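Local coordinates for glycoside hydrolase family 81 (Clostridium thermocellum, PDB 6FOP), which probably hydrolyses beta-1,3-glucans such as laminarin as a glucanase of the cellulosome, at residues 491-505 and 517-531. Sequence-based numbering, arbitrary orientation. Where two conformers were deposited one is given.
Unlike the reference sequence in segment 491-505: A492 (reference Glu).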
loop_
_atom_site.group_PDB
_atom_site.type_symbol
_atom_site.label_atom_id
_atom_site.label_comp_id
_atom_site.label_asym_id
_atom_site.label_seq_id
_atom_site.Cartn_x
_atom_site.Cartn_y
_atom_site.Cartn_z
ATOM N N GLN A 491 -7.065 4.002 2.039
ATOM C CA GLN A 491 -6.062 4.837 1.382
ATOM C C GLN A 491 -6.789 5.642 0.288
ATOM O O GLN A 491 -7.509 5.062 -0.533
ATOM C CB GLN A 491 -4.865 4.068 0.797
ATOM C CG GLN A 491 -3.878 4.998 0.076
ATOM C CD GLN A 491 -2.569 4.332 -0.229
ATOM O OE1 GLN A 491 -1.604 4.470 0.548
ATOM N NE2 GLN A 491 -2.510 3.588 -1.335
ATOM N N ALA A 492 -6.549 6.957 0.284
ATOM C CA ALA A 492 -7.049 7.846 -0.790
ATOM C C ALA A 492 -5.946 7.969 -1.862
ATOM O O ALA A 492 -6.025 7.319 -2.900
ATOM C CB ALA A 492 -7.515 9.167 -0.205
ATOM N N SER A 493 -4.878 8.708 -1.565
ATOM C CA SER A 493 -3.848 8.958 -2.559
ATOM C C SER A 493 -2.853 7.805 -2.721
ATOM O O SER A 493 -1.817 7.731 -2.029
ATOM C CB SER A 493 -3.076 10.233 -2.243
ATOM O OG SER A 493 -2.095 10.461 -3.284
ATOM N N SER A 494 -3.121 6.924 -3.688
ATOM C CA SER A 494 -2.136 5.908 -4.055
ATOM C C SER A 494 -0.863 6.529 -4.651
ATOM O O SER A 494 0.217 5.971 -4.542
ATOM C CB SER A 494 -2.712 4.865 -5.024
ATOM O OG SER A 494 -3.050 5.441 -6.275
ATOM N N SER A 495 -1.016 7.678 -5.299
ATOM C CA SER A 495 0.128 8.341 -5.910
ATOM C C SER A 495 1.098 8.882 -4.871
ATOM O O SER A 495 2.313 8.874 -5.113
ATOM C CB SER A 495 -0.368 9.415 -6.895
ATOM O OG SER A 495 -1.446 10.183 -6.351
ATOM N N GLU A 496 0.622 9.348 -3.710
ATOM C CA GLU A 496 1.576 9.706 -2.649
ATOM C C GLU A 496 2.305 8.499 -2.023
ATOM O O GLU A 496 3.441 8.629 -1.574
ATOM C CB GLU A 496 0.961 10.589 -1.561
ATOM C CG GLU A 496 0.836 12.033 -2.000
ATOM C CD GLU A 496 0.433 13.001 -0.921
ATOM O OE1 GLU A 496 -0.184 12.560 0.073
ATOM O OE2 GLU A 496 0.689 14.218 -1.102
ATOM N N ALA A 497 1.678 7.323 -2.025
ATOM C CA ALA A 497 2.372 6.099 -1.612
ATOM C C ALA A 497 3.472 5.792 -2.646
ATOM O O ALA A 497 4.638 5.561 -2.310
ATOM C CB ALA A 497 1.382 4.943 -1.518
ATOM N N ILE A 498 3.107 5.847 -3.920
ATOM C CA ILE A 498 4.047 5.556 -5.006
ATOM C C ILE A 498 5.203 6.555 -5.064
ATOM O O ILE A 498 6.328 6.174 -5.407
ATOM C CB ILE A 498 3.281 5.409 -6.340
ATOM C CG1 ILE A 498 2.499 4.077 -6.344
ATOM C CG2 ILE A 498 4.187 5.542 -7.558
ATOM C CD1 ILE A 498 1.354 4.044 -7.344
ATOM N N ASN A 499 4.951 7.807 -4.679
ATOM C CA ASN A 499 6.028 8.788 -4.575
ATOM C C ASN A 499 7.096 8.318 -3.599
ATOM O O ASN A 499 8.307 8.473 -3.854
ATOM C CB ASN A 499 5.458 10.113 -4.106
ATOM C CG ASN A 499 6.489 11.226 -4.049
ATOM O OD1 ASN A 499 7.221 11.474 -5.018
ATOM N ND2 ASN A 499 6.528 11.922 -2.927
ATOM N N ALA A 500 6.681 7.763 -2.452
ATOM C CA ALA A 500 7.678 7.244 -1.508
ATOM C C ALA A 500 8.456 6.089 -2.124
ATOM O O ALA A 500 9.675 5.977 -1.971
ATOM C CB ALA A 500 7.023 6.806 -0.219
ATOM N N TRP A 501 7.763 5.208 -2.827
ATOM C CA TRP A 501 8.405 4.029 -3.362
ATOM C C TRP A 501 9.394 4.348 -4.461
ATOM O O TRP A 501 10.528 3.823 -4.463
ATOM C CB TRP A 501 7.381 3.001 -3.820
ATOM C CG TRP A 501 6.336 2.629 -2.816
ATOM C CD1 TRP A 501 5.106 2.175 -3.125
ATOM C CD2 TRP A 501 6.377 2.709 -1.362
ATOM N NE1 TRP A 501 4.393 1.897 -1.986
ATOM C CE2 TRP A 501 5.131 2.230 -0.889
ATOM C CE3 TRP A 501 7.324 3.130 -0.426
ATOM C CZ2 TRP A 501 4.822 2.158 0.472
ATOM C CZ3 TRP A 501 7.013 3.050 0.937
ATOM C CH2 TRP A 501 5.777 2.560 1.368
ATOM N N GLN A 502 9.018 5.258 -5.358
ATOM C CA GLN A 502 9.983 5.699 -6.395
ATOM C C GLN A 502 11.200 6.363 -5.787
ATOM O O GLN A 502 12.313 6.182 -6.260
ATOM C CB GLN A 502 9.313 6.545 -7.482
ATOM C CG GLN A 502 8.850 7.940 -7.058
ATOM C CD GLN A 502 9.885 9.015 -7.247
ATOM O OE1 GLN A 502 10.739 8.938 -8.126
ATOM N NE2 GLN A 502 9.769 10.058 -6.437
ATOM N N ALA A 503 10.983 7.146 -4.736
ATOM C CA ALA A 503 12.109 7.772 -4.063
ATOM C C ALA A 503 13.064 6.734 -3.481
ATOM O O ALA A 503 14.277 6.937 -3.500
ATOM C CB ALA A 503 11.623 8.710 -2.965
ATOM N N ILE A 504 12.521 5.640 -2.920
ATOM C CA ILE A 504 13.349 4.546 -2.406
ATOM C C ILE A 504 14.169 3.889 -3.524
ATOM O O ILE A 504 15.365 3.592 -3.350
ATOM C CB ILE A 504 12.484 3.533 -1.642
ATOM C CG1 ILE A 504 11.969 4.166 -0.345
ATOM C CG2 ILE A 504 13.289 2.299 -1.293
ATOM C CD1 ILE A 504 11.010 3.301 0.431
ATOM N N ILE A 505 13.560 3.694 -4.684
ATOM C CA ILE A 505 14.306 3.162 -5.837
ATOM C C ILE A 505 15.500 4.072 -6.149
ATOM O O ILE A 505 16.652 3.622 -6.289
ATOM C CB ILE A 505 13.435 3.028 -7.103
ATOM C CG1 ILE A 505 12.276 2.046 -6.883
ATOM C CG2 ILE A 505 14.268 2.613 -8.312
ATOM C CD1 ILE A 505 11.298 1.955 -8.033
ATOM N N ARG A 517 17.279 -0.530 -3.060
ATOM C CA ARG A 517 16.726 -0.334 -4.397
ATOM C C ARG A 517 15.641 -1.372 -4.723
ATOM O O ARG A 517 14.565 -1.030 -5.188
ATOM C CB ARG A 517 17.810 -0.403 -5.460
ATOM C CG ARG A 517 17.269 -0.148 -6.839
ATOM C CD ARG A 517 18.221 -0.634 -7.876
ATOM N NE ARG A 517 18.393 -2.083 -7.817
ATOM C CZ ARG A 517 19.321 -2.744 -8.488
ATOM N NH1 ARG A 517 20.191 -2.096 -9.255
ATOM N NH2 ARG A 517 19.407 -4.065 -8.379
ATOM N N ASP A 518 15.933 -2.633 -4.432
ATOM C CA ASP A 518 15.036 -3.719 -4.817
ATOM C C ASP A 518 13.771 -3.690 -3.981
ATOM O O ASP A 518 12.704 -4.041 -4.483
ATOM C CB ASP A 518 15.750 -5.060 -4.689
ATOM C CG ASP A 518 16.861 -5.254 -5.731
ATOM O OD1 ASP A 518 17.062 -4.376 -6.607
ATOM O OD2 ASP A 518 17.529 -6.299 -5.656
ATOM N N LEU A 519 13.884 -3.260 -2.721
ATOM C CA LEU A 519 12.723 -2.959 -1.871
ATOM C C LEU A 519 11.823 -1.951 -2.583
ATOM O O LEU A 519 10.596 -2.130 -2.673
ATOM C CB LEU A 519 13.186 -2.406 -0.525
ATOM C CG LEU A 519 12.134 -1.739 0.378
ATOM C CD1 LEU A 519 11.136 -2.741 0.923
ATOM C CD2 LEU A 519 12.801 -0.954 1.494
ATOM N N GLY A 520 12.413 -0.863 -3.059
ATOM C CA GLY A 520 11.653 0.144 -3.793
ATOM C C GLY A 520 10.954 -0.417 -5.013
ATOM O O GLY A 520 9.792 -0.073 -5.283
ATOM N N ILE A 521 11.662 -1.238 -5.783
ATOM C CA ILE A 521 11.101 -1.839 -6.982
ATOM C C ILE A 521 9.925 -2.729 -6.619
ATOM O O ILE A 521 8.886 -2.710 -7.282
ATOM C CB ILE A 521 12.173 -2.530 -7.839
ATOM C CG1 ILE A 521 13.154 -1.473 -8.360
ATOM C CG2 ILE A 521 11.545 -3.335 -8.972
ATOM C CD1 ILE A 521 14.368 -2.033 -9.059
ATOM N N TYR A 522 10.086 -3.516 -5.568
ATOM C CA TYR A 522 8.994 -4.351 -5.037
ATOM C C TYR A 522 7.752 -3.528 -4.693
ATOM O O TYR A 522 6.615 -3.805 -5.142
ATOM C CB TYR A 522 9.511 -5.148 -3.822
ATOM C CG TYR A 522 8.437 -5.700 -2.885
ATOM C CD1 TYR A 522 7.619 -6.752 -3.282
ATOM C CD2 TYR A 522 8.209 -5.138 -1.640
ATOM C CE1 TYR A 522 6.630 -7.257 -2.447
ATOM C CE2 TYR A 522 7.200 -5.629 -0.818
ATOM C CZ TYR A 522 6.431 -6.677 -1.221
ATOM O OH TYR A 522 5.437 -7.145 -0.391
ATOM N N LEU A 523 7.958 -2.496 -3.878
ATOM C CA LEU A 523 6.831 -1.651 -3.455
ATOM C C LEU A 523 6.168 -0.937 -4.609
ATOM O O LEU A 523 4.943 -0.927 -4.735
ATOM C CB LEU A 523 7.285 -0.663 -2.383
ATOM C CG LEU A 523 7.820 -1.284 -1.089
ATOM C CD1 LEU A 523 8.552 -0.243 -0.246
ATOM C CD2 LEU A 523 6.673 -1.903 -0.282
ATOM N N TYR A 524 6.988 -0.278 -5.417
ATOM C CA TYR A 524 6.503 0.500 -6.539
ATOM C C TYR A 524 5.729 -0.346 -7.530
ATOM O O TYR A 524 4.593 -0.025 -7.907
ATOM C CB TYR A 524 7.711 1.159 -7.234
ATOM C CG TYR A 524 7.379 1.906 -8.507
ATOM C CD1 TYR A 524 6.924 3.220 -8.489
ATOM C CD2 TYR A 524 7.491 1.281 -9.735
ATOM C CE1 TYR A 524 6.606 3.877 -9.677
ATOM C CE2 TYR A 524 7.199 1.946 -10.915
ATOM C CZ TYR A 524 6.750 3.239 -10.883
ATOM O OH TYR A 524 6.456 3.873 -12.058
ATOM N N THR A 525 6.339 -1.436 -7.979
ATOM C CA THR A 525 5.730 -2.268 -8.997
ATOM C C THR A 525 4.416 -2.863 -8.503
ATOM O O THR A 525 3.412 -2.883 -9.211
ATOM C CB THR A 525 6.730 -3.348 -9.435
ATOM O OG1 THR A 525 7.967 -2.720 -9.871
ATOM C CG2 THR A 525 6.180 -4.166 -10.569
ATOM N N THR A 526 4.432 -3.338 -7.252
ATOM C CA THR A 526 3.231 -3.977 -6.724
ATOM C C THR A 526 2.112 -2.938 -6.510
ATOM O O THR A 526 0.972 -3.171 -6.924
ATOM C CB THR A 526 3.536 -4.713 -5.433
ATOM O OG1 THR A 526 4.596 -5.653 -5.635
ATOM C CG2 THR A 526 2.286 -5.472 -4.974
ATOM N N GLU A 527 2.417 -1.783 -5.892
ATOM C CA GLU A 527 1.384 -0.778 -5.708
ATOM C C GLU A 527 0.770 -0.334 -7.020
ATOM O O GLU A 527 -0.453 -0.176 -7.122
ATOM C CB GLU A 527 1.885 0.395 -4.855
ATOM C CG GLU A 527 0.746 1.278 -4.358
ATOM C CD GLU A 527 0.644 1.463 -2.848
ATOM O OE1 GLU A 527 1.621 1.161 -2.113
ATOM O OE2 GLU A 527 -0.454 1.876 -2.393
ATOM N N VAL A 528 1.599 -0.177 -8.044
ATOM C CA VAL A 528 1.078 0.209 -9.350
ATOM C C VAL A 528 0.078 -0.858 -9.852
ATOM O O VAL A 528 -0.993 -0.527 -10.374
ATOM C CB VAL A 528 2.221 0.418 -10.357
ATOM C CG1 VAL A 528 1.686 0.470 -11.786
ATOM C CG2 VAL A 528 2.969 1.728 -10.033
ATOM N N GLU A 529 0.437 -2.129 -9.697
ATOM C CA GLU A 529 -0.465 -3.213 -10.143
ATOM C C GLU A 529 -1.800 -3.164 -9.384
ATOM O O GLU A 529 -2.883 -3.300 -9.993
ATOM C CB GLU A 529 0.179 -4.576 -9.936
ATOM C CG GLU A 529 1.337 -4.851 -10.858
ATOM C CD GLU A 529 0.939 -5.106 -12.301
ATOM O OE1 GLU A 529 -0.187 -5.600 -12.569
ATOM O OE2 GLU A 529 1.780 -4.874 -13.176
ATOM N N ALA A 530 -1.744 -2.925 -8.066
ATOM C CA ALA A 530 -2.970 -2.799 -7.281
ATOM C C ALA A 530 -3.795 -1.570 -7.705
ATOM O O ALA A 530 -5.018 -1.635 -7.837
ATOM C CB ALA A 530 -2.649 -2.757 -5.788
ATOM N N VAL A 531 -3.121 -0.452 -7.936
ATOM C CA VAL A 531 -3.767 0.780 -8.355
ATOM C C VAL A 531 -4.541 0.599 -9.647
ATOM O O VAL A 531 -5.688 1.052 -9.776
ATOM C CB VAL A 531 -2.728 1.913 -8.440
ATOM C CG1 VAL A 531 -3.276 3.113 -9.182
ATOM C CG2 VAL A 531 -2.339 2.320 -7.052
#
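W501, E527 and G520 join helices 494-505 and 517-531, which run antiparallel at 152° with their axes 7.4 Å apart at closest approach. The buried carboxylate of E527 reaches across the interface and is gripped from the other segment by two donors. W501 NE1 donates to E527 OE1 over 2.9 Å, almost straight; the oxygen lies at the edge of the indole, in its plane, and is met on its anti side, but well out of the carboxylate plane. The other oxygen, OE2, takes the amide of Q491 (NE2 to OE2, 2.9 Å), with the amide and carboxylate planes only 26° apart. With S477 also hydrogen-bonded to OE1, three partners hold the two oxygens, which limits rotation of the carboxylate and would probably favour its charged form. A bend at chi2 (123°) turns the carboxylate of E527 toward these partners. L523 CB lies over one face of the indole, 3.5 Å from the centroid of the five-membered ring, a CH-pi contact, while the carbonyl oxygen of A497 sits over the opposite face.

The two helices form one of the helical hairpins of the family 81 C-terminal domain, consistent with the (alpha/alpha)6 barrel of the six-hairpin clan. Their packing is knobs-into-holes: I498 enters among Y524, E527, V528 and V531, its CG2 lying 3.6 Å from Y524 CE1. Nearer the turn, I505 fills the hole of R517, G520, I521 and Y524, and with no side chain at G520 its CG1 comes within 3.4 Å of G520 C. I504 CG2 also rests on G520, 3.7 Å from its CA. At the far end V531 CG2 presses on S494 CB, whose hydroxyl is hydrogen-bonded to N577.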